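Local coordinates for protein N-ACETYLMURAMOYL-L-ALANINE AMIDASE CwlV (Paenibacillus polymyxa, PDB 1JWQ) that probably hydrolyses the amide bond linking N-acetylmuramic acid to L-alanine in peptidoglycan, here seen as the zinc-bound catalytic domain of a longer cell-wall amidase, at residues 51-54 with 55-58; 66-70 with 71-75; 166-169 with 170-174. All coordinates share one frame; numbering follows the deposited sequence.

In the fold
The three contacts follow in order along the chain in one open alpha-beta-alpha domain. Contact 1 lies in the loop between strand 47-51 and helix 61-70; contact 2 ends that helix and leads toward strand 75-82; contact 3 is part of helix 158-176. Centres lie about 16 Å (1-2), 19 Å (2-3) and 21 Å (1-3) apart; only 2 and 3 touch, V75 CG2 lying 4.2 Å from I172 CG2. T52 and A73 meet V5 of strand 2-8, I172 its V4 and I6, so these side chains lie on opposite faces. Side chains of R53 and I168 lie about 9 and 13 Å from the zinc: contact 1 borders its site, contacts 2 and 3 are fold packing.

Contact 1. Residues 51-54 with 55-58; sequences LTRS and DDTF
R53 reaches forward along the chain to the backbone of D55 and T57. The one direct hydrogen bond between 51-54 and 55-58 runs from R53 NH1 to D55 O, 3.0 Å long with an N-H...O angle of 152°. The oxygen lies at the edge of the guanidinium, near its plane, but NH1 itself stands above the plane of the D55 carbonyl. CG of R53 sits between its own N and carbonyl carbon (chi1 79°), and the chain then runs extended to NE, which carries NH1 over to D55. D55 O also receives a weak bond from T57 N at 2.9 Å, across the inverse gamma turn centred on D56.

A water link completes the polar contacts. The water accepts from R53 NH1 at 2.9 Å and donates to D56 OD1 at 2.7 Å. It spans the 4.1 Å between R53 NH1 and D56 OD1, which are too far apart for a salt bridge; the oxygen lies well out of the guanidinium plane.

The R53 CD methylene makes a van der Waals contact with T57 O at 3.6 Å, a buried oxygen with no polar partner.

The rest of the guanidinium is used as well, NE bonding A8 O and NH2 bonding G9 O and K27 O. D56 OD2 makes a salt bridge with K27 NZ, and D56 OD1 accepts a hydrogen bond from A12 N. R53 thus ties this loop to the backbone just before the zinc ligand H10 and just after the ligand E26. Its side chain is about 9 Å from the zinc, consistent with a supporting position behind the metal site of the amidase, bonded to backbone beside its ligands.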
# COMPACT_ATOMS: atom_id res chain seq x y z
N LEU A 51 2.21 -11.94 -1.51
CA LEU A 51 1.10 -11.15 -1.02
C LEU A 51 0.52 -11.80 0.23
O LEU A 51 0.26 -13.00 0.24
CB LEU A 51 -0.00 -11.03 -2.08
CG LEU A 51 0.08 -9.82 -3.02
CD1 LEU A 51 1.43 -9.78 -3.74
CD2 LEU A 51 -1.07 -9.89 -4.02
N THR A 52 0.32 -11.01 1.28
CA THR A 52 -0.26 -11.56 2.50
C THR A 52 -1.64 -12.13 2.18
O THR A 52 -2.06 -13.14 2.75
CB THR A 52 -0.40 -10.48 3.60
OG1 THR A 52 -1.15 -9.37 3.09
CG2 THR A 52 0.97 -10.01 4.05
N ARG A 53 -2.35 -11.47 1.26
CA ARG A 53 -3.66 -11.95 0.83
C ARG A 53 -3.86 -11.63 -0.65
O ARG A 53 -3.54 -10.53 -1.12
CB ARG A 53 -4.79 -11.36 1.68
CG ARG A 53 -5.20 -9.95 1.34
CD ARG A 53 -6.41 -9.56 2.19
NE ARG A 53 -6.79 -8.16 2.01
CZ ARG A 53 -7.76 -7.74 1.20
NH1 ARG A 53 -8.45 -8.61 0.47
NH2 ARG A 53 -8.03 -6.45 1.12
N SER A 54 -4.39 -12.60 -1.38
CA SER A 54 -4.61 -12.46 -2.81
C SER A 54 -6.09 -12.55 -3.15
O SER A 54 -6.46 -12.53 -4.32
CB SER A 54 -3.84 -13.55 -3.55
OG SER A 54 -2.48 -13.55 -3.16
N ASP A 55 -6.92 -12.65 -2.12
CA ASP A 55 -8.36 -12.73 -2.28
C ASP A 55 -9.02 -12.06 -1.07
O ASP A 55 -8.34 -11.52 -0.21
CB ASP A 55 -8.81 -14.19 -2.40
CG ASP A 55 -8.49 -15.01 -1.17
OD1 ASP A 55 -8.77 -16.23 -1.18
OD2 ASP A 55 -7.95 -14.45 -0.20
N ASP A 56 -10.34 -12.11 -1.02
CA ASP A 56 -11.06 -11.48 0.07
C ASP A 56 -11.10 -12.32 1.34
O ASP A 56 -12.16 -12.76 1.78
CB ASP A 56 -12.48 -11.12 -0.37
CG ASP A 56 -13.16 -10.19 0.60
OD1 ASP A 56 -12.46 -9.36 1.22
OD2 ASP A 56 -14.40 -10.28 0.73
N THR A 57 -9.93 -12.52 1.94
CA THR A 57 -9.82 -13.31 3.16
C THR A 57 -9.42 -12.40 4.32
O THR A 57 -8.78 -11.37 4.12
CB THR A 57 -8.75 -14.41 3.04
OG1 THR A 57 -8.82 -15.02 1.75
CG2 THR A 57 -8.99 -15.49 4.10
N PHE A 58 -9.79 -12.81 5.53
CA PHE A 58 -9.46 -12.05 6.72
C PHE A 58 -8.08 -12.43 7.24
O PHE A 58 -7.71 -13.60 7.22
CB PHE A 58 -10.51 -12.28 7.81
CG PHE A 58 -10.21 -11.58 9.10
CD1 PHE A 58 -9.47 -12.20 10.10
CD2 PHE A 58 -10.65 -10.28 9.31
CE1 PHE A 58 -9.17 -11.54 11.29
CE2 PHE A 58 -10.36 -9.60 10.49
CZ PHE A 58 -9.61 -10.23 11.48
O HOH W 1 -11.10 -7.67 -0.39
O HOH W 2 -5.32 -14.79 0.07

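Contact 2. Residues 66-70 with 71-75; sequences KVAEN and LKANV
V67 and L71 meet by backbone and side chain alike at the end of helix 61-70. The backbone bonds come first: L71 N gives its hydrogen to V67 O at 2.9 Å, the last ordinary i to i+4 bond of this run. Beyond it the pattern changes. A73 N reaches back five residues to A68 O, also at 2.9 Å, almost straight (177°) and in the carbonyl plane, while K72 N bonds E69 O at 3.1 Å from above that carbonyl's plane.

These two bonds, together with the positive phi of K72 (51°), define a Schellman motif. It closes the helix and turns the chain toward strand 75-82; N74 and V75 make backbone hydrogen bonds with V3 and V5 of strand 2-8.

Apolar contacts accompany the bonds. A68 CB and A73 CB lie 4.2 Å apart, the contact that spans a Schellman cap, and M136 packs on both. The V67 and L71 side chains extend alongside each other in a common direction and meet at V67 CG1 and L71 CD1, 3.7 Å apart; V67 puts CG1 there by setting it anti to the backbone N (chi1 174°). L71 CG also lies against the oxygen end of the V67 carbonyl, 3.3 Å from V67 O.

The N70 side chain slants past that of L71, with N70 OD1 3.6 Å from L71 CD2. The K72 chain is bent at chi3 and chi4, and its CG comes 3.9 Å from E69 O. E69 directs its carboxylate to the neighbouring loop, where OE2 bonds the hydroxyl of T135.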
# COMPACT_ATOMS: atom_id res chain seq x y z
N LYS A 66 3.86 -11.68 10.53
CA LYS A 66 4.52 -12.98 10.61
C LYS A 66 5.00 -13.49 9.26
O LYS A 66 6.10 -14.05 9.15
CB LYS A 66 3.60 -14.01 11.27
CG LYS A 66 4.29 -15.34 11.55
CD LYS A 66 3.59 -16.12 12.66
CE LYS A 66 2.16 -16.46 12.30
NZ LYS A 66 1.49 -17.24 13.38
N VAL A 67 4.20 -13.30 8.22
CA VAL A 67 4.59 -13.73 6.89
C VAL A 67 5.87 -13.02 6.47
O VAL A 67 6.82 -13.64 5.99
CB VAL A 67 3.49 -13.41 5.85
CG1 VAL A 67 3.99 -13.75 4.45
CG2 VAL A 67 2.23 -14.18 6.17
N ALA A 68 5.89 -11.70 6.65
CA ALA A 68 7.05 -10.91 6.29
C ALA A 68 8.28 -11.36 7.06
O ALA A 68 9.35 -11.52 6.49
CB ALA A 68 6.78 -9.43 6.54
N GLU A 69 8.13 -11.58 8.37
CA GLU A 69 9.26 -12.01 9.19
C GLU A 69 9.74 -13.41 8.83
O GLU A 69 10.93 -13.64 8.65
CB GLU A 69 8.90 -11.95 10.67
CG GLU A 69 8.54 -10.56 11.15
CD GLU A 69 9.62 -9.55 10.83
OE1 GLU A 69 9.30 -8.47 10.30
OE2 GLU A 69 10.81 -9.85 11.11
N ASN A 70 8.80 -14.34 8.72
CA ASN A 70 9.13 -15.72 8.40
C ASN A 70 9.80 -15.89 7.04
O ASN A 70 10.74 -16.68 6.90
CB ASN A 70 7.88 -16.60 8.49
CG ASN A 70 8.16 -18.04 8.10
OD1 ASN A 70 7.84 -18.46 6.98
ND2 ASN A 70 8.76 -18.80 9.00
N LEU A 71 9.34 -15.16 6.03
CA LEU A 71 9.92 -15.26 4.69
C LEU A 71 11.12 -14.33 4.52
O LEU A 71 11.69 -14.23 3.43
CB LEU A 71 8.85 -14.95 3.64
CG LEU A 71 7.60 -15.83 3.70
CD1 LEU A 71 6.65 -15.47 2.55
CD2 LEU A 71 8.01 -17.30 3.61
N LYS A 72 11.49 -13.66 5.60
CA LYS A 72 12.62 -12.73 5.61
C LYS A 72 12.51 -11.71 4.48
O LYS A 72 13.43 -11.56 3.68
CB LYS A 72 13.94 -13.50 5.49
CG LYS A 72 14.15 -14.53 6.59
CD LYS A 72 15.54 -15.17 6.50
CE LYS A 72 15.77 -15.85 5.16
NZ LYS A 72 14.75 -16.89 4.87
N ALA A 73 11.39 -11.02 4.43
CA ALA A 73 11.17 -10.02 3.38
C ALA A 73 12.24 -8.93 3.41
O ALA A 73 12.77 -8.59 4.47
CB ALA A 73 9.79 -9.39 3.54
N ASN A 74 12.58 -8.40 2.24
CA ASN A 74 13.55 -7.33 2.14
C ASN A 74 12.80 -6.02 2.36
O ASN A 74 13.36 -5.05 2.87
CB ASN A 74 14.24 -7.35 0.78
CG ASN A 74 15.16 -8.54 0.61
OD1 ASN A 74 14.72 -9.68 0.47
ND2 ASN A 74 16.46 -8.28 0.63
N VAL A 75 11.53 -6.01 1.97
CA VAL A 75 10.68 -4.85 2.17
C VAL A 75 9.25 -5.30 2.38
O VAL A 75 8.86 -6.39 1.97
CB VAL A 75 10.70 -3.87 0.97
CG1 VAL A 75 12.09 -3.29 0.79
CG2 VAL A 75 10.23 -4.57 -0.30

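Contact 3. Residues 166-169 with 170-174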
# COMPACT_ATOMS: atom_id res chain seq x y z
N GLN A 166 2.05 1.09 -10.84
CA GLN A 166 3.37 1.16 -11.45
C GLN A 166 4.28 2.02 -10.58
O GLN A 166 5.47 1.73 -10.43
CB GLN A 166 3.30 1.76 -12.85
CG GLN A 166 4.65 1.82 -13.55
CD GLN A 166 5.24 0.43 -13.81
OE1 GLN A 166 4.64 -0.39 -14.51
NE2 GLN A 166 6.41 0.17 -13.25
N GLY A 167 3.72 3.09 -10.01
CA GLY A 167 4.49 3.96 -9.16
C GLY A 167 4.97 3.22 -7.92
O GLY A 167 6.12 3.36 -7.51
N ILE A 168 4.08 2.43 -7.33
CA ILE A 168 4.43 1.65 -6.14
C ILE A 168 5.50 0.63 -6.51
O ILE A 168 6.47 0.42 -5.77
CB ILE A 168 3.17 0.95 -5.57
CG1 ILE A 168 2.19 2.01 -5.07
CG2 ILE A 168 3.56 -0.00 -4.45
CD1 ILE A 168 0.87 1.45 -4.54
N ALA A 169 5.33 -0.00 -7.67
CA ALA A 169 6.30 -0.99 -8.14
C ALA A 169 7.66 -0.32 -8.31
O ALA A 169 8.68 -0.88 -7.91
CB ALA A 169 5.83 -1.60 -9.46
N ASP A 170 7.68 0.87 -8.89
CA ASP A 170 8.94 1.59 -9.09
C ASP A 170 9.61 1.89 -7.75
O ASP A 170 10.82 1.75 -7.60
CB ASP A 170 8.70 2.89 -9.85
CG ASP A 170 8.38 2.67 -11.32
OD1 ASP A 170 7.98 3.64 -12.00
OD2 ASP A 170 8.52 1.52 -11.80
N GLY A 171 8.82 2.30 -6.77
CA GLY A 171 9.37 2.60 -5.46
C GLY A 171 10.12 1.40 -4.91
O GLY A 171 11.21 1.54 -4.34
N ILE A 172 9.55 0.21 -5.08
CA ILE A 172 10.16 -1.02 -4.60
C ILE A 172 11.39 -1.39 -5.43
O ILE A 172 12.44 -1.72 -4.89
CB ILE A 172 9.15 -2.18 -4.65
CG1 ILE A 172 8.04 -1.93 -3.63
CG2 ILE A 172 9.86 -3.51 -4.39
CD1 ILE A 172 6.80 -2.77 -3.84
N THR A 173 11.22 -1.32 -6.74
CA THR A 173 12.30 -1.65 -7.66
C THR A 173 13.50 -0.73 -7.47
O THR A 173 14.64 -1.18 -7.43
CB THR A 173 11.82 -1.55 -9.12
OG1 THR A 173 10.72 -2.44 -9.30
CG2 THR A 173 12.94 -1.92 -10.08
N GLU A 174 13.23 0.57 -7.37
CA GLU A 174 14.30 1.54 -7.18
C GLU A 174 15.01 1.35 -5.85
O GLU A 174 16.23 1.36 -5.79
CB GLU A 174 13.75 2.97 -7.27
CG GLU A 174 13.24 3.38 -8.64
CD GLU A 174 14.36 3.67 -9.63
OE1 GLU A 174 15.54 3.72 -9.21
OE2 GLU A 174 14.05 3.86 -10.82
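Q166 O accepts a hydrogen bond from D170 N at 2.8 Å, matched in length by the bond from T173 N to A169 O; no sound bond between 166-169 and 170-174 is shorter. The latter is also the straighter, with an N-H...O angle of 168° against 156°; separately, its donor sits nearly along the C=O axis. G171 N to G167 O and I172 N to I168 O complete four successive i to i+4 bonds.

Q166 and D170 are joined a second time by their side chains. Q166 NE2 donates to D170 OD2 at 2.9 Å, with OD2 close to the amide plane but approached from above the carboxylate, the two planes lying 44° apart. The bend at chi2 of Q166 turns the amide toward D170. An alanine at D170 would remove this acceptor, and the Q166 amide is likely to be left free to turn.

I168 CG2 and I172 CD1 lie 4.3 Å apart, and both side chains touch M108 of helix 102-116; A169 and T173 pack on L41 of helix 26-42. I172 also rests on V4 and I6 of strand 2-8. This is a regular alpha helix layered on the central sheet between helices 26-42 and 102-116, as in an open alpha-beta-alpha fold.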